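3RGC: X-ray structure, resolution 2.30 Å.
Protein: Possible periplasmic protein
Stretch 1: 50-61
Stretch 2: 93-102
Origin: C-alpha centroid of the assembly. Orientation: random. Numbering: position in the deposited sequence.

Stretch 1 (50-61) IVVNDLELDDAI
Stretch 2 (93-102) FKKDLEKRKL

How do the two backbones lie against each other? Residues 93-102 are helical throughout, whereas stretch 1 runs extended through Ile 50, Val 51 and Val 52 (phi/psi -83/135, -159/152, -125/119) and turns into a helix at Asp 54. The two helices cross at 102°, their axes 10.3 Å apart at closest. The chains run in opposing register: CA of Ile 50 lies 6.3 Å from CA of Leu 102, CA of Val 52 is 6.1 Å from CA of Glu 98, and CA of Leu 57 is 6.2 Å from CA of Lys 94.

What does Val 52, which gives up the most surface, pack against? Its CA-to-CB bond points toward the helix, and with chi1 t its CG2 sits 3.4 Å from Glu 98 CG and 4.2 Å from Leu 97 CB. Its backbone is served too: one water accepts from Val 52 N at 3.1 Å and donates to Glu 98 OE2 at 2.6 Å.

Why does Lys 101 reach so far? Its chain (chi1 m, then t, t, t) carries NZ to Val 51 O, a 2.8 Å hydrogen bond, and to Glu 56 OE2, a 2.5 Å salt bridge. Glu 56 (m, t, chi3 -76°) also accepts a 2.7 Å bond from Asn 53 N at OE1, so its carboxylate ties the helix start to the lysine.

What fills the two ends? Ile 50 (m, m) points toward the helix, placing CG2 3.7 Å from Lys 101 CB and CG1 4.3 Å from Leu 102 CD1. At the other end, Ile 61 CD1 lies over one face of the Phe 93 ring, 3.6 Å from the centroid of CG, CD1, CD2, CE1, CE2 and CZ, a CH-pi contact. Leu 57 CD1, 3.5 Å from Phe 93 CD2, and Ala 60 CB, 3.5 Å from Phe 93 CE2, meet the ring's edge.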

# COMPACT_ATOMS: atom_id res chain seq x y z
N ILE B 50 4.85 -6.78 36.85
CA ILE B 50 4.89 -7.21 35.47
C ILE B 50 5.22 -8.69 35.48
O ILE B 50 6.10 -9.11 36.21
CB ILE B 50 6.00 -6.48 34.69
CG1 ILE B 50 5.78 -4.97 34.71
CG2 ILE B 50 6.06 -6.98 33.25
CD1 ILE B 50 4.40 -4.56 34.21
N VAL B 51 4.50 -9.47 34.67
CA VAL B 51 4.78 -10.90 34.55
C VAL B 51 4.24 -11.50 33.23
O VAL B 51 3.24 -11.04 32.69
CB VAL B 51 4.23 -11.69 35.76
CG1 VAL B 51 2.72 -11.76 35.70
CG2 VAL B 51 4.81 -13.08 35.80
N VAL B 52 4.90 -12.55 32.75
CA VAL B 52 4.49 -13.29 31.56
C VAL B 52 4.33 -14.82 31.83
O VAL B 52 5.28 -15.49 32.22
CB VAL B 52 5.54 -13.11 30.46
CG1 VAL B 52 5.16 -13.89 29.23
CG2 VAL B 52 5.75 -11.62 30.16
N ASN B 53 3.12 -15.33 31.62
CA ASN B 53 2.78 -16.75 31.67
C ASN B 53 3.44 -17.54 30.58
O ASN B 53 3.81 -17.00 29.54
CB ASN B 53 1.29 -16.95 31.32
CG ASN B 53 0.40 -16.62 32.44
OD1 ASN B 53 -0.46 -15.77 32.31
ND2 ASN B 53 0.60 -17.29 33.56
N ASP B 54 3.44 -18.86 30.75
CA ASP B 54 3.74 -19.75 29.65
C ASP B 54 2.67 -19.66 28.56
O ASP B 54 3.01 -19.68 27.38
CB ASP B 54 3.90 -21.17 30.16
CG ASP B 54 5.19 -21.34 30.95
OD1 ASP B 54 6.17 -21.84 30.37
OD2 ASP B 54 5.22 -20.94 32.13
N LEU B 55 1.40 -19.53 28.95
CA LEU B 55 0.33 -19.39 27.96
C LEU B 55 0.38 -18.07 27.19
O LEU B 55 0.16 -18.06 25.99
CB LEU B 55 -1.05 -19.59 28.57
CG LEU B 55 -1.31 -20.91 29.30
CD1 LEU B 55 -2.77 -21.02 29.69
CD2 LEU B 55 -0.90 -22.11 28.46
N GLU B 56 0.64 -16.97 27.88
CA GLU B 56 0.91 -15.72 27.19
C GLU B 56 2.10 -15.89 26.26
O GLU B 56 2.07 -15.43 25.13
CB GLU B 56 1.27 -14.62 28.18
CG GLU B 56 0.15 -14.15 29.04
CD GLU B 56 0.62 -13.08 29.97
OE1 GLU B 56 1.31 -13.42 30.96
OE2 GLU B 56 0.36 -11.89 29.69
N LEU B 57 3.15 -16.53 26.76
CA LEU B 57 4.37 -16.71 25.97
C LEU B 57 4.07 -17.53 24.73
O LEU B 57 4.46 -17.16 23.63
CB LEU B 57 5.48 -17.37 26.79
CG LEU B 57 6.76 -17.72 26.02
CD1 LEU B 57 7.50 -16.48 25.60
CD2 LEU B 57 7.67 -18.56 26.87
N ASP B 58 3.34 -18.63 24.91
CA ASP B 58 2.97 -19.50 23.79
C ASP B 58 2.03 -18.78 22.84
O ASP B 58 2.15 -18.92 21.63
CB ASP B 58 2.31 -20.80 24.27
CG ASP B 58 3.27 -21.72 25.00
OD1 ASP B 58 4.50 -21.56 24.82
OD2 ASP B 58 2.79 -22.60 25.75
N ASP B 59 1.09 -18.02 23.39
CA ASP B 59 0.17 -17.30 22.55
C ASP B 59 0.92 -16.29 21.70
O ASP B 59 0.58 -16.06 20.55
CB ASP B 59 -0.91 -16.59 23.36
CG ASP B 59 -1.88 -15.83 22.47
OD1 ASP B 59 -2.36 -16.44 21.49
OD2 ASP B 59 -2.15 -14.63 22.73
N ALA B 60 1.95 -15.69 22.28
CA ALA B 60 2.73 -14.68 21.57
C ALA B 60 3.59 -15.34 20.49
O ALA B 60 3.78 -14.77 19.41
CB ALA B 60 3.59 -13.90 22.53
N ILE B 61 4.09 -16.53 20.78
CA ILE B 61 4.84 -17.27 19.76
C ILE B 61 3.99 -17.51 18.52
O ILE B 61 4.41 -17.19 17.40
CB ILE B 61 5.40 -18.62 20.27
CG1 ILE B 61 6.29 -18.43 21.50
CG2 ILE B 61 6.17 -19.31 19.15
CD1 ILE B 61 7.56 -17.67 21.26
N PHE B 93 12.63 -14.76 24.07
CA PHE B 93 11.40 -14.17 23.57
C PHE B 93 10.62 -13.68 24.78
O PHE B 93 10.10 -12.56 24.80
CB PHE B 93 10.61 -15.21 22.77
CG PHE B 93 9.42 -14.66 22.05
CD1 PHE B 93 9.54 -14.20 20.75
CD2 PHE B 93 8.17 -14.64 22.64
CE1 PHE B 93 8.43 -13.71 20.06
CE2 PHE B 93 7.07 -14.15 21.97
CZ PHE B 93 7.20 -13.69 20.67
N LYS B 94 10.58 -14.51 25.81
CA LYS B 94 9.90 -14.17 27.04
C LYS B 94 10.38 -12.85 27.66
O LYS B 94 9.57 -12.05 28.12
CB LYS B 94 10.05 -15.28 28.07
CG LYS B 94 9.18 -15.05 29.31
CD LYS B 94 9.41 -16.12 30.32
CE LYS B 94 8.77 -15.78 31.63
NZ LYS B 94 9.21 -16.74 32.67
N LYS B 95 11.68 -12.62 27.66
CA LYS B 95 12.25 -11.40 28.24
C LYS B 95 11.87 -10.15 27.45
O LYS B 95 11.60 -9.11 28.03
CB LYS B 95 13.77 -11.51 28.36
CG LYS B 95 14.21 -12.32 29.56
CD LYS B 95 15.69 -12.65 29.51
CE LYS B 95 16.08 -13.52 30.69
NZ LYS B 95 17.40 -14.19 30.48
N ASP B 96 11.86 -10.26 26.12
CA ASP B 96 11.34 -9.20 25.26
C ASP B 96 9.88 -8.85 25.60
O ASP B 96 9.50 -7.68 25.56
CB ASP B 96 11.42 -9.61 23.79
CG ASP B 96 12.84 -9.85 23.32
OD1 ASP B 96 13.77 -9.29 23.95
OD2 ASP B 96 13.03 -10.58 22.32
N LEU B 97 9.07 -9.86 25.89
CA LEU B 97 7.66 -9.62 26.22
C LEU B 97 7.51 -8.97 27.58
O LEU B 97 6.64 -8.11 27.77
CB LEU B 97 6.84 -10.91 26.19
CG LEU B 97 6.61 -11.61 24.85
CD1 LEU B 97 6.06 -13.02 25.08
CD2 LEU B 97 5.67 -10.79 23.98
N GLU B 98 8.32 -9.41 28.54
CA GLU B 98 8.29 -8.82 29.87
C GLU B 98 8.65 -7.34 29.73
O GLU B 98 7.97 -6.48 30.29
CB GLU B 98 9.28 -9.52 30.81
CG GLU B 98 8.86 -10.90 31.24
CD GLU B 98 10.01 -11.68 31.90
OE1 GLU B 98 11.16 -11.51 31.46
OE2 GLU B 98 9.77 -12.44 32.86
N LYS B 99 9.70 -7.06 28.97
CA LYS B 99 10.12 -5.68 28.71
C LYS B 99 9.03 -4.90 27.99
O LYS B 99 8.80 -3.72 28.28
CB LYS B 99 11.43 -5.63 27.91
CG LYS B 99 12.69 -6.06 28.68
CD LYS B 99 13.95 -5.97 27.79
CE LYS B 99 15.17 -6.60 28.46
NZ LYS B 99 16.27 -5.60 28.67
N ARG B 100 8.35 -5.55 27.04
CA ARG B 100 7.25 -4.88 26.34
C ARG B 100 6.08 -4.58 27.28
O ARG B 100 5.52 -3.49 27.23
CB ARG B 100 6.77 -5.66 25.12
CG ARG B 100 7.51 -5.28 23.84
CD ARG B 100 6.83 -5.83 22.58
NE ARG B 100 7.05 -7.26 22.41
CZ ARG B 100 8.21 -7.80 22.06
NH1 ARG B 100 9.27 -7.03 21.86
NH2 ARG B 100 8.31 -9.12 21.92
N LYS B 101 5.71 -5.54 28.14
CA LYS B 101 4.67 -5.27 29.14
C LYS B 101 5.08 -4.08 30.03
O LYS B 101 4.25 -3.22 30.34
CB LYS B 101 4.37 -6.51 29.99
CG LYS B 101 3.37 -7.49 29.38
CD LYS B 101 3.00 -8.57 30.39
CE LYS B 101 1.73 -9.29 30.00
NZ LYS B 101 1.13 -10.02 31.17
N LEU B 102 6.35 -4.03 30.40
CA LEU B 102 6.87 -2.99 31.30
C LEU B 102 6.72 -1.60 30.68
O LEU B 102 6.19 -0.68 31.31
CB LEU B 102 8.36 -3.25 31.64
CG LEU B 102 9.08 -2.07 32.31
CD1 LEU B 102 8.41 -1.75 33.63
CD2 LEU B 102 10.59 -2.31 32.50
O HOH W 1 7.60 -13.02 34.20